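Local structure of hypothetical protein (Sus scrofa, 3WOC) at residues I73-V84 / S95-A106. The protein binds heparin as a prostate-derived, jacalin-like beta-prism lectin of boar sperm and may take part in sperm capacitation. Residues are numbered along the deposited sequence; the frame is centred on the assembly and turned at random.
Sequences IYGRYRTFLQHV and SFGLETGKGFFA
E99 lays its CG over one face of the H83 imidazole, 3.6 Å from the ring centroid and 3° off the normal. At that ring's edge, H83 ND1 donates to G97 O at 3.2 Å, with S95 CB near CE1; the bond is straight at hydrogen (169°), but ND1 stands above the G97 carbonyl plane. The F104 ring turns one face to G75 CA, 3.9 Å from its centroid, because chi1 of 74° places CG between backbone N and carbonyl carbon and folds the ring back over the glycine. L81 CD1 touches the edge of this ring, while Y77 meets it rim to rim, and K102 CB sits over a face of Y77. The rings sit on one antiparallel four-stranded sheet of the jacalin-like beta-prism: strand 102-106 flanks 70-77 and 93-97 flanks 81-88, so the link 98-101, with E99, crosses the two inner strands. G75 N to F104 O and F104 N to G75 O, each 3.0 Å, fix the first register, V84 with F96 the second. R76 O accepts from both Q82 N and H83 N, marking a classic beta bulge. R76, extended from CG to NE, brings NH1 to G101 O (2.8 Å) through a bent bond; its guanidinium is nearly coplanar with the E99 carboxylate, but NE and OE1, 4.0 Å apart, are too far for a salt bridge.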
loop_
_atom_site.group_PDB
_atom_site.type_symbol
_atom_site.label_atom_id
_atom_site.label_comp_id
_atom_site.label_asym_id
_atom_site.label_seq_id
_atom_site.Cartn_x
_atom_site.Cartn_y
_atom_site.Cartn_z
ATOM N N ILE A 73 0.214 0.570 9.889
ATOM C CA ILE A 73 0.496 -0.542 8.984
ATOM C C ILE A 73 1.642 -1.420 9.488
ATOM O O ILE A 73 2.786 -0.974 9.597
ATOM C CB ILE A 73 0.780 -0.048 7.533
ATOM C CG1 ILE A 73 -0.447 0.684 6.977
ATOM C CG2 ILE A 73 1.165 -1.222 6.617
ATOM C CD1 ILE A 73 -0.179 1.574 5.804
ATOM N N TYR A 74 1.315 -2.668 9.802
ATOM C CA TYR A 74 2.318 -3.675 10.128
ATOM C C TYR A 74 2.587 -4.524 8.887
ATOM O O TYR A 74 1.661 -4.863 8.149
ATOM C CB TYR A 74 1.857 -4.533 11.314
ATOM C CG TYR A 74 2.507 -5.902 11.425
ATOM C CD1 TYR A 74 1.777 -7.056 11.159
ATOM C CD2 TYR A 74 3.845 -6.046 11.806
ATOM C CE1 TYR A 74 2.352 -8.318 11.255
ATOM C CE2 TYR A 74 4.431 -7.310 11.909
ATOM C CZ TYR A 74 3.672 -8.438 11.632
ATOM O OH TYR A 74 4.218 -9.696 11.725
ATOM N N GLY A 75 3.854 -4.846 8.654
ATOM C CA GLY A 75 4.222 -5.665 7.510
ATOM C C GLY A 75 5.447 -6.539 7.690
ATOM O O GLY A 75 6.109 -6.512 8.730
ATOM N N ARG A 76 5.733 -7.327 6.658
ATOM C CA ARG A 76 6.912 -8.184 6.607
ATOM C C ARG A 76 7.438 -8.251 5.172
ATOM O O ARG A 76 6.669 -8.139 4.219
ATOM C CB ARG A 76 6.596 -9.592 7.131
ATOM C CG ARG A 76 6.311 -9.654 8.624
ATOM C CD ARG A 76 6.458 -11.054 9.176
ATOM N NE ARG A 76 6.265 -11.087 10.626
ATOM C CZ ARG A 76 7.214 -10.824 11.525
ATOM N NH1 ARG A 76 8.442 -10.498 11.137
ATOM N NH2 ARG A 76 6.932 -10.884 12.820
ATOM N N TYR A 77 8.748 -8.431 5.033
ATOM C CA TYR A 77 9.399 -8.466 3.724
ATOM C C TYR A 77 10.630 -9.364 3.725
ATOM O O TYR A 77 11.222 -9.637 4.775
ATOM C CB TYR A 77 9.801 -7.049 3.279
ATOM C CG TYR A 77 10.721 -6.338 4.250
ATOM C CD1 TYR A 77 10.209 -5.474 5.217
ATOM C CD2 TYR A 77 12.103 -6.541 4.213
ATOM C CE1 TYR A 77 11.050 -4.822 6.124
ATOM C CE2 TYR A 77 12.951 -5.905 5.115
ATOM C CZ TYR A 77 12.419 -5.042 6.065
ATOM O OH TYR A 77 13.256 -4.402 6.954
ATOM N N ARG A 78 11.005 -9.823 2.537
ATOM C CA ARG A 78 12.312 -10.431 2.318
ATOM C C ARG A 78 12.985 -9.605 1.221
ATOM O O ARG A 78 13.286 -8.432 1.445
ATOM C CB ARG A 78 12.181 -11.916 1.964
ATOM C CG ARG A 78 11.436 -12.739 3.027
ATOM C CD ARG A 78 11.534 -14.231 2.777
ATOM N NE ARG A 78 12.879 -14.725 3.073
ATOM C CZ ARG A 78 13.304 -15.965 2.843
ATOM N NH1 ARG A 78 12.501 -16.869 2.298
ATOM N NH2 ARG A 78 14.549 -16.294 3.154
ATOM N N THR A 79 13.206 -10.192 0.047
ATOM C CA THR A 79 13.575 -9.414 -1.138
ATOM C C THR A 79 12.369 -8.582 -1.574
ATOM O O THR A 79 12.505 -7.415 -1.947
ATOM C CB THR A 79 14.031 -10.323 -2.306
ATOM O OG1 THR A 79 15.214 -11.031 -1.929
ATOM C CG2 THR A 79 14.320 -9.510 -3.556
ATOM N N PHE A 80 11.194 -9.200 -1.516
ATOM C CA PHE A 80 9.943 -8.563 -1.910
ATOM C C PHE A 80 9.065 -8.334 -0.689
ATOM O O PHE A 80 9.200 -9.026 0.322
ATOM C CB PHE A 80 9.191 -9.428 -2.926
ATOM C CG PHE A 80 9.978 -9.736 -4.168
ATOM C CD1 PHE A 80 9.993 -8.848 -5.238
ATOM C CD2 PHE A 80 10.698 -10.924 -4.274
ATOM C CE1 PHE A 80 10.725 -9.129 -6.386
ATOM C CE2 PHE A 80 11.431 -11.212 -5.416
ATOM C CZ PHE A 80 11.444 -10.312 -6.476
ATOM N N LEU A 81 8.171 -7.352 -0.789
ATOM C CA LEU A 81 7.134 -7.149 0.211
ATOM C C LEU A 81 6.273 -8.406 0.289
ATOM O O LEU A 81 5.680 -8.823 -0.711
ATOM C CB LEU A 81 6.281 -5.928 -0.141
ATOM C CG LEU A 81 5.107 -5.575 0.778
ATOM C CD1 LEU A 81 5.592 -5.107 2.148
ATOM C CD2 LEU A 81 4.236 -4.522 0.122
ATOM N N GLN A 82 6.232 -9.007 1.478
ATOM C CA GLN A 82 5.530 -10.274 1.705
ATOM C C GLN A 82 4.117 -10.065 2.223
ATOM O O GLN A 82 3.154 -10.596 1.671
ATOM C CB GLN A 82 6.295 -11.146 2.710
ATOM C CG GLN A 82 7.591 -11.760 2.199
ATOM C CD GLN A 82 7.376 -12.901 1.226
ATOM O OE1 GLN A 82 6.275 -13.446 1.107
ATOM N NE2 GLN A 82 8.435 -13.273 0.522
ATOM N N HIS A 83 4.006 -9.287 3.293
ATOM C CA HIS A 83 2.772 -9.189 4.054
ATOM C C HIS A 83 2.496 -7.749 4.470
ATOM O O HIS A 83 3.411 -7.004 4.823
ATOM C CB HIS A 83 2.863 -10.095 5.288
ATOM C CG HIS A 83 1.711 -9.960 6.235
ATOM N ND1 HIS A 83 0.517 -10.624 6.054
ATOM C CD2 HIS A 83 1.574 -9.242 7.375
ATOM C CE1 HIS A 83 -0.307 -10.319 7.040
ATOM N NE2 HIS A 83 0.310 -9.483 7.856
ATOM N N VAL A 84 1.223 -7.372 4.411
ATOM C CA VAL A 84 0.748 -6.108 4.960
ATOM C C VAL A 84 -0.565 -6.338 5.708
ATOM O O VAL A 84 -1.478 -6.979 5.188
ATOM C CB VAL A 84 0.629 -5.020 3.852
ATOM C CG1 VAL A 84 -0.644 -4.208 3.976
ATOM C CG2 VAL A 84 1.847 -4.108 3.870
ATOM N N SER A 95 -5.504 -8.347 6.619
ATOM C CA SER A 95 -4.216 -8.960 6.308
ATOM C C SER A 95 -4.113 -9.411 4.855
ATOM O O SER A 95 -5.022 -10.058 4.325
ATOM C CB SER A 95 -3.940 -10.139 7.241
ATOM O OG SER A 95 -3.656 -9.690 8.553
ATOM N N PHE A 96 -2.995 -9.056 4.224
ATOM C CA PHE A 96 -2.709 -9.424 2.839
ATOM C C PHE A 96 -1.318 -10.042 2.770
ATOM O O PHE A 96 -0.393 -9.553 3.407
ATOM C CB PHE A 96 -2.762 -8.193 1.922
ATOM C CG PHE A 96 -4.024 -7.380 2.051
ATOM C CD1 PHE A 96 -5.096 -7.601 1.198
ATOM C CD2 PHE A 96 -4.134 -6.383 3.015
ATOM C CE1 PHE A 96 -6.269 -6.848 1.309
ATOM C CE2 PHE A 96 -5.300 -5.630 3.135
ATOM C CZ PHE A 96 -6.368 -5.860 2.281
ATOM N N GLY A 97 -1.180 -11.120 2.002
ATOM C CA GLY A 97 0.118 -11.760 1.785
ATOM C C GLY A 97 0.577 -12.715 2.874
ATOM O O GLY A 97 -0.091 -12.888 3.894
ATOM N N LEU A 98 1.738 -13.327 2.651
ATOM C CA LEU A 98 2.287 -14.338 3.552
ATOM C C LEU A 98 3.222 -13.718 4.592
ATOM O O LEU A 98 4.112 -12.941 4.251
ATOM C CB LEU A 98 3.020 -15.416 2.738
ATOM C CG LEU A 98 3.697 -16.603 3.430
ATOM C CD1 LEU A 98 2.678 -17.572 4.020
ATOM C CD2 LEU A 98 4.609 -17.321 2.449
ATOM N N GLU A 99 3.018 -14.073 5.858
ATOM C CA GLU A 99 3.834 -13.550 6.954
ATOM C C GLU A 99 5.223 -14.176 7.011
ATOM O O GLU A 99 5.424 -15.188 7.690
ATOM C CB GLU A 99 3.140 -13.779 8.293
ATOM C CG GLU A 99 2.083 -12.766 8.650
ATOM C CD GLU A 99 1.697 -12.857 10.110
ATOM O OE1 GLU A 99 2.564 -12.580 10.968
ATOM O OE2 GLU A 99 0.534 -13.207 10.399
ATOM N N THR A 100 6.178 -13.572 6.306
ATOM C CA THR A 100 7.565 -14.043 6.327
ATOM C C THR A 100 8.550 -12.884 6.235
ATOM O O THR A 100 8.323 -11.921 5.503
ATOM C CB THR A 100 7.863 -15.031 5.173
ATOM O OG1 THR A 100 6.686 -15.783 4.859
ATOM C CG2 THR A 100 8.989 -15.987 5.557
ATOM N N GLY A 101 9.641 -12.985 6.988
ATOM C CA GLY A 101 10.744 -12.041 6.879
ATOM C C GLY A 101 10.848 -11.033 8.002
ATOM O O GLY A 101 10.257 -11.210 9.067
ATOM N N LYS A 102 11.616 -9.975 7.754
ATOM C CA LYS A 102 11.799 -8.899 8.718
ATOM C C LYS A 102 10.481 -8.162 8.900
ATOM O O LYS A 102 9.758 -7.920 7.933
ATOM C CB LYS A 102 12.892 -7.918 8.261
ATOM C CG LYS A 102 14.128 -8.551 7.607
ATOM C CD LYS A 102 14.905 -9.440 8.570
ATOM C CE LYS A 102 16.089 -10.107 7.884
ATOM N NZ LYS A 102 17.258 -9.190 7.742
ATOM N N GLY A 103 10.170 -7.823 10.146
ATOM C CA GLY A 103 8.949 -7.095 10.465
ATOM C C GLY A 103 9.174 -5.597 10.480
ATOM O O GLY A 103 10.287 -5.130 10.735
ATOM N N PHE A 104 8.112 -4.851 10.188
ATOM C CA PHE A 104 8.123 -3.394 10.291
ATOM C C PHE A 104 6.763 -2.847 10.734
ATOM O O PHE A 104 5.738 -3.514 10.581
ATOM C CB PHE A 104 8.608 -2.737 8.983
ATOM C CG PHE A 104 7.608 -2.774 7.848
ATOM C CD1 PHE A 104 7.677 -3.765 6.875
ATOM C CD2 PHE A 104 6.620 -1.797 7.734
ATOM C CE1 PHE A 104 6.772 -3.794 5.817
ATOM C CE2 PHE A 104 5.705 -1.819 6.680
ATOM C CZ PHE A 104 5.781 -2.819 5.721
ATOM N N PHE A 105 6.769 -1.636 11.285
ATOM C CA PHE A 105 5.543 -0.960 11.704
ATOM C C PHE A 105 5.516 0.481 11.203
ATOM O O PHE A 105 6.430 1.261 11.467
ATOM C CB PHE A 105 5.392 -1.007 13.227
ATOM C CG PHE A 105 4.127 -0.367 13.737
ATOM C CD1 PHE A 105 2.893 -0.981 13.547
ATOM C CD2 PHE A 105 4.175 0.845 14.421
ATOM C CE1 PHE A 105 1.723 -0.391 14.022
ATOM C CE2 PHE A 105 3.011 1.443 14.904
ATOM C CZ PHE A 105 1.785 0.823 14.704
ATOM N N ALA A 106 4.459 0.820 10.469
ATOM C CA ALA A 106 4.302 2.148 9.895
ATOM C C ALA A 106 3.163 2.897 10.572
ATOM O O ALA A 106 2.052 2.383 10.687
ATOM C CB ALA A 106 4.059 2.048 8.400
#